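PDB 6R7V: mirolysin from Tannerella forsythia, which probably cleaves peptide bonds as a zinc-dependent metzincin peptidase of the pappalysin family, and is captured here as its latent zymogen. Local coordinates for residues R4-M12 with D162-P170; F92-I101 with L277-R287. The protein carries 1 engineered substitution. All coordinates share one frame; numbering follows the deposited sequence.

Interaction 1. Residues R4-M12 with D162-P170; sequences RTCGSELNM and DLLGYAQFP. With ZN (zinc ion), chain D.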
# COMPACT_ATOMS: atom_id res chain seq x y z
N ARG A 4 2.20 7.63 -12.51
CA ARG A 4 2.70 6.81 -11.40
C ARG A 4 3.12 5.42 -11.91
O ARG A 4 2.50 4.89 -12.83
CB ARG A 4 1.60 6.72 -10.31
CG ARG A 4 1.79 5.68 -9.22
CD ARG A 4 0.65 5.68 -8.17
NE ARG A 4 0.31 7.02 -7.67
CZ ARG A 4 1.05 7.72 -6.81
NH1 ARG A 4 2.20 7.23 -6.35
NH2 ARG A 4 0.64 8.91 -6.40
N THR A 5 4.23 4.87 -11.35
CA THR A 5 4.71 3.53 -11.69
C THR A 5 4.57 2.67 -10.45
O THR A 5 4.78 3.15 -9.33
CB THR A 5 6.13 3.54 -12.20
OG1 THR A 5 6.93 4.18 -11.21
CG2 THR A 5 6.27 4.23 -13.55
N CYS A 6 4.18 1.42 -10.63
CA CYS A 6 3.92 0.51 -9.53
C CYS A 6 4.20 -0.90 -9.95
O CYS A 6 3.82 -1.29 -11.06
CB CYS A 6 2.48 0.68 -9.06
SG CYS A 6 1.97 -0.45 -7.74
N GLY A 7 4.84 -1.68 -9.08
CA GLY A 7 5.14 -3.06 -9.42
C GLY A 7 4.08 -4.04 -8.96
O GLY A 7 4.34 -5.26 -8.96
N SER A 8 2.87 -3.57 -8.57
CA SER A 8 1.83 -4.46 -8.08
C SER A 8 0.57 -4.47 -8.93
O SER A 8 -0.54 -4.45 -8.41
CB SER A 8 1.47 -4.10 -6.65
OG SER A 8 2.60 -4.26 -5.81
N GLU A 9 0.74 -4.62 -10.24
CA GLU A 9 -0.39 -4.78 -11.13
C GLU A 9 -0.83 -6.24 -11.11
O GLU A 9 0.02 -7.13 -11.03
CB GLU A 9 -0.02 -4.34 -12.56
CG GLU A 9 0.26 -2.84 -12.68
CD GLU A 9 0.75 -2.29 -14.01
OE1 GLU A 9 0.93 -1.05 -14.10
OE2 GLU A 9 0.96 -3.09 -14.95
N LEU A 10 -2.14 -6.49 -11.27
CA LEU A 10 -2.69 -7.83 -11.36
C LEU A 10 -3.56 -7.95 -12.60
O LEU A 10 -4.79 -7.86 -12.53
CB LEU A 10 -3.50 -8.24 -10.12
CG LEU A 10 -2.70 -8.42 -8.81
CD1 LEU A 10 -3.66 -8.70 -7.64
CD2 LEU A 10 -1.67 -9.57 -8.90
N ASN A 11 -2.91 -8.10 -13.76
CA ASN A 11 -3.60 -8.25 -15.03
C ASN A 11 -4.04 -9.70 -15.13
O ASN A 11 -3.24 -10.57 -15.45
CB ASN A 11 -2.69 -7.83 -16.19
CG ASN A 11 -3.39 -7.87 -17.52
OD1 ASN A 11 -4.23 -8.73 -17.76
ND2 ASN A 11 -3.06 -6.92 -18.39
N MET A 12 -5.29 -9.95 -14.76
CA MET A 12 -5.80 -11.30 -14.63
C MET A 12 -5.79 -12.08 -15.93
O MET A 12 -5.46 -13.27 -15.87
CB MET A 12 -7.19 -11.32 -13.98
CG MET A 12 -7.17 -10.83 -12.54
SD MET A 12 -5.93 -11.56 -11.42
CE MET A 12 -6.39 -13.24 -11.44
N ASP A 162 12.45 4.71 -13.01
CA ASP A 162 11.07 4.45 -13.36
C ASP A 162 10.15 4.15 -12.15
O ASP A 162 9.27 4.95 -11.87
CB ASP A 162 11.01 3.29 -14.39
CG ASP A 162 11.91 3.50 -15.61
OD1 ASP A 162 11.99 4.66 -16.09
OD2 ASP A 162 12.52 2.52 -16.08
N LEU A 163 10.39 3.04 -11.44
CA LEU A 163 9.55 2.47 -10.38
C LEU A 163 9.44 3.32 -9.09
O LEU A 163 10.45 3.65 -8.47
CB LEU A 163 10.09 1.08 -10.05
CG LEU A 163 9.26 0.18 -9.14
CD1 LEU A 163 7.91 -0.12 -9.75
CD2 LEU A 163 9.98 -1.13 -8.88
N LEU A 164 8.20 3.61 -8.66
CA LEU A 164 7.97 4.38 -7.43
C LEU A 164 7.85 3.49 -6.20
O LEU A 164 8.17 3.93 -5.09
CB LEU A 164 6.70 5.24 -7.52
CG LEU A 164 6.63 6.32 -8.62
CD1 LEU A 164 5.37 7.12 -8.48
CD2 LEU A 164 7.82 7.24 -8.61
N GLY A 165 7.31 2.29 -6.37
CA GLY A 165 7.10 1.41 -5.24
C GLY A 165 6.43 0.12 -5.65
O GLY A 165 5.94 0.00 -6.78
N TYR A 166 6.40 -0.85 -4.73
CA TYR A 166 5.69 -2.09 -4.95
C TYR A 166 5.35 -2.74 -3.62
O TYR A 166 6.00 -2.49 -2.60
CB TYR A 166 6.45 -3.06 -5.87
CG TYR A 166 7.71 -3.67 -5.30
CD1 TYR A 166 7.69 -4.94 -4.73
CD2 TYR A 166 8.94 -3.03 -5.44
CE1 TYR A 166 8.86 -5.53 -4.26
CE2 TYR A 166 10.11 -3.62 -4.99
CZ TYR A 166 10.07 -4.89 -4.43
OH TYR A 166 11.23 -5.47 -3.97
N ALA A 167 4.32 -3.58 -3.62
CA ALA A 167 3.86 -4.26 -2.42
C ALA A 167 3.71 -5.72 -2.69
O ALA A 167 3.47 -6.12 -3.84
CB ALA A 167 2.51 -3.69 -2.00
N GLN A 168 3.68 -6.52 -1.63
CA GLN A 168 3.36 -7.92 -1.75
C GLN A 168 1.91 -8.09 -1.28
O GLN A 168 1.55 -7.59 -0.22
CB GLN A 168 4.34 -8.81 -0.95
CG GLN A 168 4.09 -10.28 -1.26
CD GLN A 168 5.13 -11.17 -0.64
OE1 GLN A 168 6.25 -11.25 -1.10
NE2 GLN A 168 4.76 -11.86 0.42
N PHE A 169 1.08 -8.81 -2.05
CA PHE A 169 -0.33 -8.98 -1.70
C PHE A 169 -0.54 -10.05 -0.63
O PHE A 169 0.24 -11.02 -0.58
CB PHE A 169 -1.11 -9.39 -2.96
CG PHE A 169 -1.32 -8.29 -3.96
CD1 PHE A 169 -0.52 -8.21 -5.10
CD2 PHE A 169 -2.30 -7.33 -3.77
CE1 PHE A 169 -0.67 -7.15 -6.00
CE2 PHE A 169 -2.48 -6.30 -4.70
CZ PHE A 169 -1.68 -6.23 -5.82
N PRO A 170 -1.66 -9.98 0.13
CA PRO A 170 -1.91 -10.98 1.18
C PRO A 170 -2.03 -12.42 0.68
O PRO A 170 -1.69 -13.33 1.45
CB PRO A 170 -3.26 -10.55 1.77
CG PRO A 170 -3.32 -9.07 1.52
CD PRO A 170 -2.61 -8.84 0.23
ZN ZN D . -0.18 -0.02 -7.43
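Cys6 and its neighbours Thr5, Gly7 and Ser8 lie along Leu163-Ala167, forming a cysteine switch: the residues around Cys6 probably fill the active-site cleft while Cys6 SG takes a zinc position beside His207, His211 and His217. The two segments run broadly the same way, 38° apart. As in metzincins generally, the edge strand 165-167 is probably the one that would line the substrate cleft and bind a substrate antiparallel, so the prosegment would block it while running against the substrate direction.

The metal bond depends on the turn of Cys6. Its CB points away from the strand, and SG, anti to the backbone N (chi1 177°), is set 2.2 Å from the zinc; Ser8 N donates to the same sulfur at 3.4 Å, a second contact that would help fix its position.

Backbone pairing is sparse. Gly7 N donates to Gly165 O (3.1 Å), and Cys6 CA also faces that oxygen. Gly165 N is buried without a partner in the model.

Hydroxyls pin either side of this bond. Thr5 OG1 donates to Asp162 O (2.6 Å), tilted from the carbonyl plane, and receives a weak bond from Leu164 N (2.9 Å). Ser8 OG donates to a lone pair of Ala167 O at 2.8 Å.

Van der Waals contacts fill in the rest. Leu163 CD1 touches Gly7 N, Gly7 CA rests on Tyr166 CB, and Leu164 CD1 passes the guanidinium of Arg4, whose NH2 forms a salt bridge with Asp272. At the far end Leu10 and Phe169 approach from opposite directions: Leu10 CD1 sits over one ring face, 3.8 Å from the centroid in a CH-pi contact, while Ser8 O lies in the ring plane at its edge, 3.3 Å from Phe169 CZ.

Interaction 2. Residues F92-I101 with L277-R287; sequences FANLAGNANI and LFTKGQVERMR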
# COMPACT_ATOMS: atom_id res chain seq x y z
N PHE A 92 -18.75 12.09 -4.66
CA PHE A 92 -18.02 10.91 -4.18
C PHE A 92 -17.73 10.98 -2.67
O PHE A 92 -17.38 9.94 -2.08
CB PHE A 92 -16.70 10.76 -4.91
CG PHE A 92 -16.70 10.43 -6.39
CD1 PHE A 92 -17.50 9.41 -6.90
CD2 PHE A 92 -15.84 11.09 -7.27
CE1 PHE A 92 -17.45 9.06 -8.26
CE2 PHE A 92 -15.81 10.76 -8.62
CZ PHE A 92 -16.59 9.72 -9.10
N ALA A 93 -17.84 12.18 -2.05
CA ALA A 93 -17.50 12.32 -0.62
C ALA A 93 -18.36 11.41 0.25
O ALA A 93 -17.86 10.88 1.24
CB ALA A 93 -17.64 13.77 -0.18
N ASN A 94 -19.61 11.16 -0.15
CA ASN A 94 -20.54 10.29 0.58
C ASN A 94 -20.13 8.79 0.48
O ASN A 94 -20.55 7.99 1.31
CB ASN A 94 -21.97 10.51 0.06
CG ASN A 94 -22.05 10.88 -1.41
OD1 ASN A 94 -21.66 10.11 -2.29
ND2 ASN A 94 -22.55 12.08 -1.70
N LEU A 95 -19.23 8.45 -0.47
CA LEU A 95 -18.71 7.08 -0.61
C LEU A 95 -17.38 6.92 0.08
O LEU A 95 -16.87 5.79 0.15
CB LEU A 95 -18.52 6.68 -2.10
CG LEU A 95 -19.73 6.80 -3.01
CD1 LEU A 95 -19.33 6.51 -4.46
CD2 LEU A 95 -20.81 5.83 -2.58
N ALA A 96 -16.83 8.00 0.62
CA ALA A 96 -15.49 7.95 1.20
C ALA A 96 -15.46 7.17 2.51
O ALA A 96 -16.39 7.26 3.32
CB ALA A 96 -14.97 9.36 1.42
N GLY A 97 -14.39 6.42 2.70
CA GLY A 97 -14.23 5.58 3.86
C GLY A 97 -13.17 6.05 4.82
O GLY A 97 -12.16 6.69 4.45
N ASN A 98 -13.39 5.69 6.07
CA ASN A 98 -12.50 5.92 7.21
C ASN A 98 -12.05 4.53 7.61
O ASN A 98 -12.86 3.80 8.17
CB ASN A 98 -13.31 6.61 8.31
CG ASN A 98 -12.55 6.81 9.58
OD1 ASN A 98 -11.47 6.24 9.80
ND2 ASN A 98 -13.14 7.63 10.45
N ALA A 99 -10.81 4.15 7.28
CA ALA A 99 -10.39 2.77 7.52
C ALA A 99 -10.24 2.44 8.97
O ALA A 99 -10.23 1.27 9.31
CB ALA A 99 -9.07 2.48 6.81
N ASN A 100 -10.07 3.45 9.84
CA ASN A 100 -9.90 3.21 11.27
C ASN A 100 -8.73 2.22 11.50
O ASN A 100 -8.80 1.26 12.29
CB ASN A 100 -11.21 2.76 11.91
CG ASN A 100 -11.16 2.64 13.42
OD1 ASN A 100 -10.35 3.29 14.09
ND2 ASN A 100 -12.01 1.78 13.97
N ILE A 101 -7.64 2.48 10.76
CA ILE A 101 -6.38 1.77 10.88
C ILE A 101 -5.33 2.82 11.24
O ILE A 101 -5.22 3.84 10.56
CB ILE A 101 -6.03 1.04 9.55
CG1 ILE A 101 -7.07 -0.03 9.22
CG2 ILE A 101 -4.63 0.40 9.63
CD1 ILE A 101 -6.91 -0.71 7.81
N LEU A 277 -9.09 9.97 -1.36
CA LEU A 277 -9.99 9.05 -0.66
C LEU A 277 -9.73 7.61 -0.95
O LEU A 277 -9.19 7.21 -2.01
CB LEU A 277 -11.51 9.32 -0.94
CG LEU A 277 -12.09 8.69 -2.21
CD1 LEU A 277 -13.63 8.67 -2.16
CD2 LEU A 277 -11.65 9.43 -3.47
N PHE A 278 -10.15 6.80 0.06
CA PHE A 278 -10.52 5.41 -0.09
C PHE A 278 -12.02 5.36 -0.04
O PHE A 278 -12.61 6.23 0.61
CB PHE A 278 -9.98 4.50 1.03
CG PHE A 278 -8.49 4.21 1.00
CD1 PHE A 278 -7.93 3.44 -0.02
CD2 PHE A 278 -7.68 4.62 2.06
CE1 PHE A 278 -6.57 3.12 0.01
CE2 PHE A 278 -6.32 4.31 2.08
CZ PHE A 278 -5.77 3.59 1.04
N THR A 279 -12.63 4.35 -0.62
CA THR A 279 -14.08 4.22 -0.45
C THR A 279 -14.43 3.34 0.76
O THR A 279 -13.58 2.59 1.28
CB THR A 279 -14.73 3.59 -1.68
OG1 THR A 279 -14.35 2.21 -1.80
CG2 THR A 279 -14.47 4.33 -2.95
N LYS A 280 -15.71 3.36 1.15
CA LYS A 280 -16.17 2.45 2.21
C LYS A 280 -15.93 0.97 1.82
O LYS A 280 -15.58 0.16 2.68
CB LYS A 280 -17.65 2.67 2.50
CG LYS A 280 -17.91 4.04 3.14
CD LYS A 280 -19.40 4.35 3.20
CE LYS A 280 -19.64 5.71 3.80
NZ LYS A 280 -21.09 6.07 3.74
N GLY A 281 -16.17 0.63 0.55
CA GLY A 281 -15.94 -0.74 0.10
C GLY A 281 -14.49 -1.16 0.18
O GLY A 281 -14.18 -2.32 0.52
N GLN A 282 -13.56 -0.24 -0.15
CA GLN A 282 -12.14 -0.55 -0.02
C GLN A 282 -11.79 -0.73 1.46
O GLN A 282 -11.08 -1.67 1.78
CB GLN A 282 -11.29 0.57 -0.64
CG GLN A 282 -11.34 0.59 -2.18
CD GLN A 282 -10.67 1.83 -2.72
OE1 GLN A 282 -10.82 2.93 -2.18
NE2 GLN A 282 -9.85 1.65 -3.78
N VAL A 283 -12.30 0.14 2.35
CA VAL A 283 -12.10 -0.00 3.79
C VAL A 283 -12.55 -1.40 4.28
O VAL A 283 -11.84 -2.03 5.09
CB VAL A 283 -12.87 1.11 4.55
CG1 VAL A 283 -13.02 0.76 6.03
CG2 VAL A 283 -12.14 2.43 4.36
N GLU A 284 -13.72 -1.83 3.88
CA GLU A 284 -14.23 -3.15 4.29
C GLU A 284 -13.25 -4.24 3.90
O GLU A 284 -12.97 -5.13 4.72
CB GLU A 284 -15.61 -3.43 3.67
CG GLU A 284 -16.74 -2.58 4.22
CD GLU A 284 -18.05 -2.81 3.48
OE1 GLU A 284 -18.77 -3.78 3.82
OE2 GLU A 284 -18.35 -2.03 2.54
N ARG A 285 -12.71 -4.18 2.67
CA ARG A 285 -11.80 -5.20 2.21
C ARG A 285 -10.52 -5.19 3.05
O ARG A 285 -10.03 -6.25 3.44
CB ARG A 285 -11.49 -4.99 0.73
CG ARG A 285 -10.40 -5.88 0.19
CD ARG A 285 -10.71 -7.35 0.28
NE ARG A 285 -11.67 -7.74 -0.73
CZ ARG A 285 -11.38 -8.50 -1.78
NH1 ARG A 285 -10.17 -9.03 -1.92
NH2 ARG A 285 -12.31 -8.77 -2.67
N MET A 286 -9.97 -4.00 3.32
CA MET A 286 -8.72 -3.91 4.09
C MET A 286 -8.91 -4.40 5.52
O MET A 286 -8.10 -5.18 6.03
CB MET A 286 -8.23 -2.44 4.09
CG MET A 286 -7.81 -2.00 2.69
SD MET A 286 -6.87 -0.44 2.72
CE MET A 286 -8.23 0.73 3.06
N ARG A 287 -10.02 -4.01 6.16
CA ARG A 287 -10.22 -4.41 7.55
C ARG A 287 -10.50 -5.90 7.71
O ARG A 287 -10.21 -6.48 8.77
CB ARG A 287 -11.38 -3.63 8.16
CG ARG A 287 -11.06 -2.13 8.29
CD ARG A 287 -12.24 -1.40 8.92
NE ARG A 287 -12.57 -1.88 10.26
CZ ARG A 287 -11.89 -1.56 11.36
NH1 ARG A 287 -10.86 -0.72 11.30
NH2 ARG A 287 -12.24 -2.08 12.54
O HOH W 1 -10.87 8.35 2.58
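Lys280, first residue of the helix, is held by the turn Ala93-Ala96 at both ends. Its backbone N donates to Leu95 O at 2.9 Å. From there CG stands anti to the carbonyl carbon (chi1 -68°) and the chain runs straight out. CB stays near Leu95 O, and CG passes 3.6 Å from Ala96 O. CE comes near both Asn94 O and Ala96 O. At the tip, Lys280 NZ donates to Asn94 O (3.1 Å), nearly in line with its C=O.

Gly97 N returns a bond to Phe278 O (2.8 Å), completing a single bridge between Ala96 and Thr279. A capping box starts the helix: Gln282 N donates to Thr279 OG1, and Thr279 N to Gln282 OE1. One turn on, both methyls of Val283 press on Ala99 CA, with CG1 at 3.6 Å.

Arg287 NH1 grips two carbonyls, Ala99 O (2.9 Å) and, weakly, Asn100 O (3.0 Å), while its NH2 reaches Pro41 O and Ser43 O. Helix 280-288 thus lies along the loop joining helix 90-93 to strand 101-105, with Ile101 packed between Met286 and strand 45-55.

The two contacts lie apart, centres about 21 Å and nearest atoms about 8 Å from each other, and share no helix or strand, though strand 165-167 and strand 101-105 belong to the same mixed sheet. Interaction 1 is only partly buried: an N-terminal prosegment laid on the edge strand 165-167, in which a metal bond, one backbone bond, two hydroxyls and a leucine on a phenylalanine face do the work. Interaction 2 is mostly buried and belongs to the scaffold, where a helix start and a loop exchange backbone bonds, with exposed Lys280 and buried Arg287 each closing on backbone carbonyls. Phe278 of interaction 2 still comes within about 10 Å of the zinc, measured from its side chain.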